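Long-range contact in protein disulfide-isomerase A4 (Rattus norvegicus, PDB 3EC3), which catalyses the rearrangement of disulfide bonds in proteins within the endoplasmic reticulum, this chain being its noncatalytic b-type thioredoxin-like fragment: residues E82-P90 with Q153-K164. The protein carries 1 engineered substitution. Residues are numbered along the deposited sequence; the frame is centred on the assembly and turned at random.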
loop_
_atom_site.group_PDB
_atom_site.type_symbol
_atom_site.label_atom_id
_atom_site.label_comp_id
_atom_site.label_asym_id
_atom_site.label_seq_id
_atom_site.Cartn_x
_atom_site.Cartn_y
_atom_site.Cartn_z
ATOM N N GLU A 82 -7.932 -1.098 -7.641
ATOM C CA GLU A 82 -8.960 -2.048 -7.239
ATOM C C GLU A 82 -8.325 -3.284 -6.582
ATOM O O GLU A 82 -8.876 -3.827 -5.614
ATOM C CB GLU A 82 -9.760 -2.569 -8.458
ATOM C CG GLU A 82 -10.749 -1.593 -9.124
ATOM C CD GLU A 82 -11.947 -2.320 -9.898
ATOM O OE1 GLU A 82 -11.932 -3.555 -10.117
ATOM O OE2 GLU A 82 -12.939 -1.626 -10.262
ATOM N N LYS A 83 -7.219 -3.774 -7.147
ATOM C CA LYS A 83 -6.589 -5.016 -6.586
ATOM C C LYS A 83 -6.136 -4.856 -5.112
ATOM O O LYS A 83 -5.918 -5.859 -4.418
ATOM C CB LYS A 83 -5.426 -5.454 -7.502
ATOM C CG LYS A 83 -4.290 -4.404 -7.587
ATOM C CD LYS A 83 -3.005 -4.936 -8.318
ATOM C CE LYS A 83 -3.259 -5.299 -9.813
ATOM N NZ LYS A 83 -3.679 -4.038 -10.567
ATOM N N PHE A 84 -5.999 -3.618 -4.636
ATOM C CA PHE A 84 -5.616 -3.346 -3.231
ATOM C C PHE A 84 -6.688 -2.801 -2.322
ATOM O O PHE A 84 -6.420 -2.534 -1.117
ATOM C CB PHE A 84 -4.362 -2.492 -3.109
ATOM C CG PHE A 84 -3.209 -3.081 -3.820
ATOM C CD1 PHE A 84 -2.429 -2.277 -4.650
ATOM C CD2 PHE A 84 -2.934 -4.463 -3.722
ATOM C CE1 PHE A 84 -1.363 -2.843 -5.353
ATOM C CE2 PHE A 84 -1.875 -5.012 -4.423
ATOM C CZ PHE A 84 -1.108 -4.191 -5.228
ATOM N N GLN A 85 -7.920 -2.681 -2.845
ATOM C CA GLN A 85 -9.032 -2.152 -2.015
ATOM C C GLN A 85 -9.506 -3.257 -1.082
ATOM O O GLN A 85 -9.206 -4.431 -1.315
ATOM C CB GLN A 85 -10.199 -1.765 -2.948
ATOM C CG GLN A 85 -9.816 -0.528 -3.741
ATOM C CD GLN A 85 -10.784 -0.195 -4.857
ATOM O OE1 GLN A 85 -11.764 -0.901 -5.090
ATOM N NE2 GLN A 85 -10.472 0.883 -5.589
ATOM N N SER A 86 -10.298 -2.915 -0.046
ATOM C CA SER A 86 -10.844 -3.960 0.834
ATOM C C SER A 86 -12.091 -3.440 1.503
ATOM O O SER A 86 -12.336 -2.214 1.521
ATOM C CB SER A 86 -9.864 -4.423 1.926
ATOM O OG SER A 86 -9.817 -3.461 3.000
ATOM N N LYS A 87 -12.857 -4.362 2.074
ATOM C CA LYS A 87 -14.069 -3.961 2.843
ATOM C C LYS A 87 -13.768 -3.081 4.049
ATOM O O LYS A 87 -14.686 -2.443 4.606
ATOM C CB LYS A 87 -14.788 -5.216 3.373
ATOM C CG LYS A 87 -14.893 -6.299 2.405
ATOM C CD LYS A 87 -15.523 -7.557 3.052
ATOM C CE LYS A 87 -14.635 -8.223 4.101
ATOM N NZ LYS A 87 -15.082 -9.656 4.274
ATOM N N TYR A 88 -12.524 -3.068 4.500
ATOM C CA TYR A 88 -12.164 -2.294 5.711
ATOM C C TYR A 88 -11.597 -0.903 5.494
ATOM O O TYR A 88 -11.305 -0.181 6.472
ATOM C CB TYR A 88 -11.192 -3.106 6.550
ATOM C CG TYR A 88 -11.772 -4.453 6.840
ATOM C CD1 TYR A 88 -11.157 -5.603 6.397
ATOM C CD2 TYR A 88 -12.988 -4.571 7.541
ATOM C CE1 TYR A 88 -11.717 -6.861 6.678
ATOM C CE2 TYR A 88 -13.535 -5.799 7.798
ATOM C CZ TYR A 88 -12.904 -6.926 7.370
ATOM O OH TYR A 88 -13.465 -8.154 7.662
ATOM N N GLU A 89 -11.461 -0.500 4.239
ATOM C CA GLU A 89 -10.801 0.754 3.902
ATOM C C GLU A 89 -11.689 1.589 3.016
ATOM O O GLU A 89 -12.325 1.057 2.109
ATOM C CB GLU A 89 -9.458 0.454 3.158
ATOM C CG GLU A 89 -8.479 -0.396 3.961
ATOM C CD GLU A 89 -7.432 -1.026 3.043
ATOM O OE1 GLU A 89 -7.616 -2.190 2.600
ATOM O OE2 GLU A 89 -6.457 -0.305 2.715
ATOM N N PRO A 90 -11.731 2.916 3.237
ATOM C CA PRO A 90 -12.518 3.766 2.326
ATOM C C PRO A 90 -11.886 3.735 0.938
ATOM O O PRO A 90 -10.656 3.500 0.831
ATOM C CB PRO A 90 -12.401 5.171 2.952
ATOM C CG PRO A 90 -11.187 5.107 3.837
ATOM C CD PRO A 90 -11.008 3.685 4.269
ATOM N N GLN A 153 -6.355 -13.190 -4.526
ATOM C CA GLN A 153 -7.225 -12.409 -3.618
ATOM C C GLN A 153 -7.785 -13.299 -2.520
ATOM O O GLN A 153 -7.996 -12.838 -1.394
ATOM C CB GLN A 153 -8.387 -11.777 -4.393
ATOM C CG GLN A 153 -7.935 -10.599 -5.350
ATOM C CD GLN A 153 -7.319 -9.385 -4.635
ATOM O OE1 GLN A 153 -7.198 -9.358 -3.419
ATOM N NE2 GLN A 153 -6.945 -8.363 -5.408
ATOM N N PHE A 154 -7.997 -14.573 -2.848
ATOM C CA PHE A 154 -8.403 -15.555 -1.823
ATOM C C PHE A 154 -7.453 -15.468 -0.629
ATOM O O PHE A 154 -7.879 -15.343 0.529
ATOM C CB PHE A 154 -8.450 -16.967 -2.374
ATOM C CG PHE A 154 -8.729 -18.017 -1.302
ATOM C CD1 PHE A 154 -7.689 -18.722 -0.719
ATOM C CD2 PHE A 154 -10.037 -18.262 -0.876
ATOM C CE1 PHE A 154 -7.951 -19.718 0.287
ATOM C CE2 PHE A 154 -10.315 -19.218 0.117
ATOM C CZ PHE A 154 -9.263 -19.936 0.705
ATOM N N TRP A 155 -6.163 -15.584 -0.909
ATOM C CA TRP A 155 -5.166 -15.539 0.148
ATOM C C TRP A 155 -4.975 -14.149 0.752
ATOM O O TRP A 155 -4.780 -14.016 1.979
ATOM C CB TRP A 155 -3.847 -16.050 -0.375
ATOM C CG TRP A 155 -3.939 -17.535 -0.685
ATOM C CD1 TRP A 155 -3.875 -18.127 -1.906
ATOM C CD2 TRP A 155 -4.147 -18.583 0.266
ATOM N NE1 TRP A 155 -3.980 -19.515 -1.775
ATOM C CE2 TRP A 155 -4.165 -19.810 -0.449
ATOM C CE3 TRP A 155 -4.282 -18.614 1.668
ATOM C CZ2 TRP A 155 -4.325 -21.022 0.178
ATOM C CZ3 TRP A 155 -4.452 -19.849 2.288
ATOM C CH2 TRP A 155 -4.493 -21.018 1.536
ATOM N N ARG A 156 -4.961 -13.135 -0.103
ATOM C CA ARG A 156 -4.901 -11.764 0.393
ATOM C C ARG A 156 -6.012 -11.460 1.405
ATOM O O ARG A 156 -5.780 -10.752 2.413
ATOM C CB ARG A 156 -4.911 -10.759 -0.810
ATOM C CG ARG A 156 -4.459 -9.326 -0.424
ATOM C CD ARG A 156 -4.728 -8.397 -1.674
ATOM N NE ARG A 156 -4.995 -7.136 -1.114
ATOM C CZ ARG A 156 -6.115 -6.488 -1.026
ATOM N NH1 ARG A 156 -7.288 -6.781 -1.662
ATOM N NH2 ARG A 156 -5.982 -5.389 -0.346
ATOM N N ASN A 157 -7.212 -11.995 1.149
ATOM C CA ASN A 157 -8.332 -11.809 2.015
ATOM C C ASN A 157 -8.058 -12.373 3.443
ATOM O O ASN A 157 -8.455 -11.789 4.410
ATOM C CB ASN A 157 -9.569 -12.467 1.414
ATOM C CG ASN A 157 -10.188 -11.652 0.292
ATOM O OD1 ASN A 157 -10.964 -12.178 -0.518
ATOM N ND2 ASN A 157 -9.866 -10.364 0.240
ATOM N N LYS A 158 -7.341 -13.491 3.544
ATOM C CA LYS A 158 -7.010 -14.063 4.877
ATOM C C LYS A 158 -6.075 -13.143 5.626
ATOM O O LYS A 158 -6.165 -13.010 6.876
ATOM C CB LYS A 158 -6.331 -15.415 4.682
ATOM C CG LYS A 158 -7.305 -16.486 4.127
ATOM C CD LYS A 158 -6.567 -17.837 4.106
ATOM C CE LYS A 158 -7.467 -19.061 4.008
ATOM N NZ LYS A 158 -8.861 -18.760 3.660
ATOM N N VAL A 159 -5.165 -12.527 4.871
ATOM C CA VAL A 159 -4.224 -11.566 5.454
ATOM C C VAL A 159 -4.938 -10.292 5.937
ATOM O O VAL A 159 -4.689 -9.798 7.049
ATOM C CB VAL A 159 -3.072 -11.218 4.474
ATOM C CG1 VAL A 159 -1.976 -10.354 5.219
ATOM C CG2 VAL A 159 -2.471 -12.514 3.920
ATOM N N LEU A 160 -5.866 -9.791 5.129
ATOM C CA LEU A 160 -6.617 -8.580 5.479
ATOM C C LEU A 160 -7.418 -8.732 6.782
ATOM O O LEU A 160 -7.519 -7.801 7.623
ATOM C CB LEU A 160 -7.596 -8.296 4.349
ATOM C CG LEU A 160 -7.061 -7.538 3.113
ATOM C CD1 LEU A 160 -8.029 -7.719 1.936
ATOM C CD2 LEU A 160 -6.910 -6.046 3.467
ATOM N N GLU A 161 -7.970 -9.919 6.957
ATOM C CA GLU A 161 -8.636 -10.262 8.237
ATOM C C GLU A 161 -7.776 -10.069 9.497
ATOM O O GLU A 161 -8.313 -9.696 10.546
ATOM C CB GLU A 161 -9.248 -11.660 8.167
ATOM C CG GLU A 161 -10.359 -11.748 7.122
ATOM C CD GLU A 161 -11.574 -10.885 7.478
ATOM O OE1 GLU A 161 -12.037 -10.926 8.637
ATOM O OE2 GLU A 161 -12.090 -10.177 6.609
ATOM N N VAL A 162 -6.469 -10.316 9.408
ATOM C CA VAL A 162 -5.581 -10.106 10.539
ATOM C C VAL A 162 -5.087 -8.667 10.555
ATOM O O VAL A 162 -5.071 -7.986 11.600
ATOM C CB VAL A 162 -4.393 -11.123 10.504
ATOM C CG1 VAL A 162 -3.487 -10.975 11.736
ATOM C CG2 VAL A 162 -4.937 -12.594 10.484
ATOM N N ALA A 163 -4.658 -8.193 9.386
ATOM C CA ALA A 163 -4.146 -6.833 9.260
ATOM C C ALA A 163 -5.035 -5.792 9.912
ATOM O O ALA A 163 -4.532 -4.857 10.553
ATOM C CB ALA A 163 -3.881 -6.496 7.729
ATOM N N LYS A 164 -6.355 -5.908 9.765
ATOM C CA LYS A 164 -7.252 -4.844 10.264
ATOM C C LYS A 164 -7.230 -4.761 11.778
ATOM O O LYS A 164 -7.637 -3.747 12.343
ATOM C CB LYS A 164 -8.688 -5.088 9.832
ATOM C CG LYS A 164 -9.283 -6.329 10.428
ATOM C CD LYS A 164 -10.798 -6.178 10.503
ATOM C CE LYS A 164 -11.462 -7.558 10.523
ATOM N NZ LYS A 164 -10.883 -8.374 11.606
#
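Arg-156 reaches from helix 149-163 into the loop that carries Lys-83 to Gln-85. From CB the chain runs extended to NE, with CG trans to the backbone N (chi1 -164°). CD passes 3.9 Å from Lys-83 O. NE lies at the edge of the Phe-84 ring and donates a hydrogen bond to Val-118 O. NH1 donates to Gln-85 O at 3.1 Å and, in its own helix, to Gln-153 OE1; both oxygens lie in the guanidinium plane. NH2 stands 3.0 Å from Phe-84 O. One guanidinium face is covered by Lys-83 O and Phe-84 CA, the opposite one by Leu-160 CD1. Replacing Arg-156 with a leucine would probably leave Gln-85 O without this donor and Gln-153 OE1 less firmly held. Gln-153 NE2 meets Lys-83 O at 2.9 Å, nearly straight (172°) and on a lone pair. Further along, Ser-86 CB rests on both methyls of Leu-160. Tyr-88 OH donates to Glu-161 OE2 at 2.7 Å, while Lys-164 CD sits over the ring centre in a CH-pi contact. These contacts pack the loop between strands 75-79 and 93-96 against a helix flanking the other sheet, an interface between two thioredoxin-like domains.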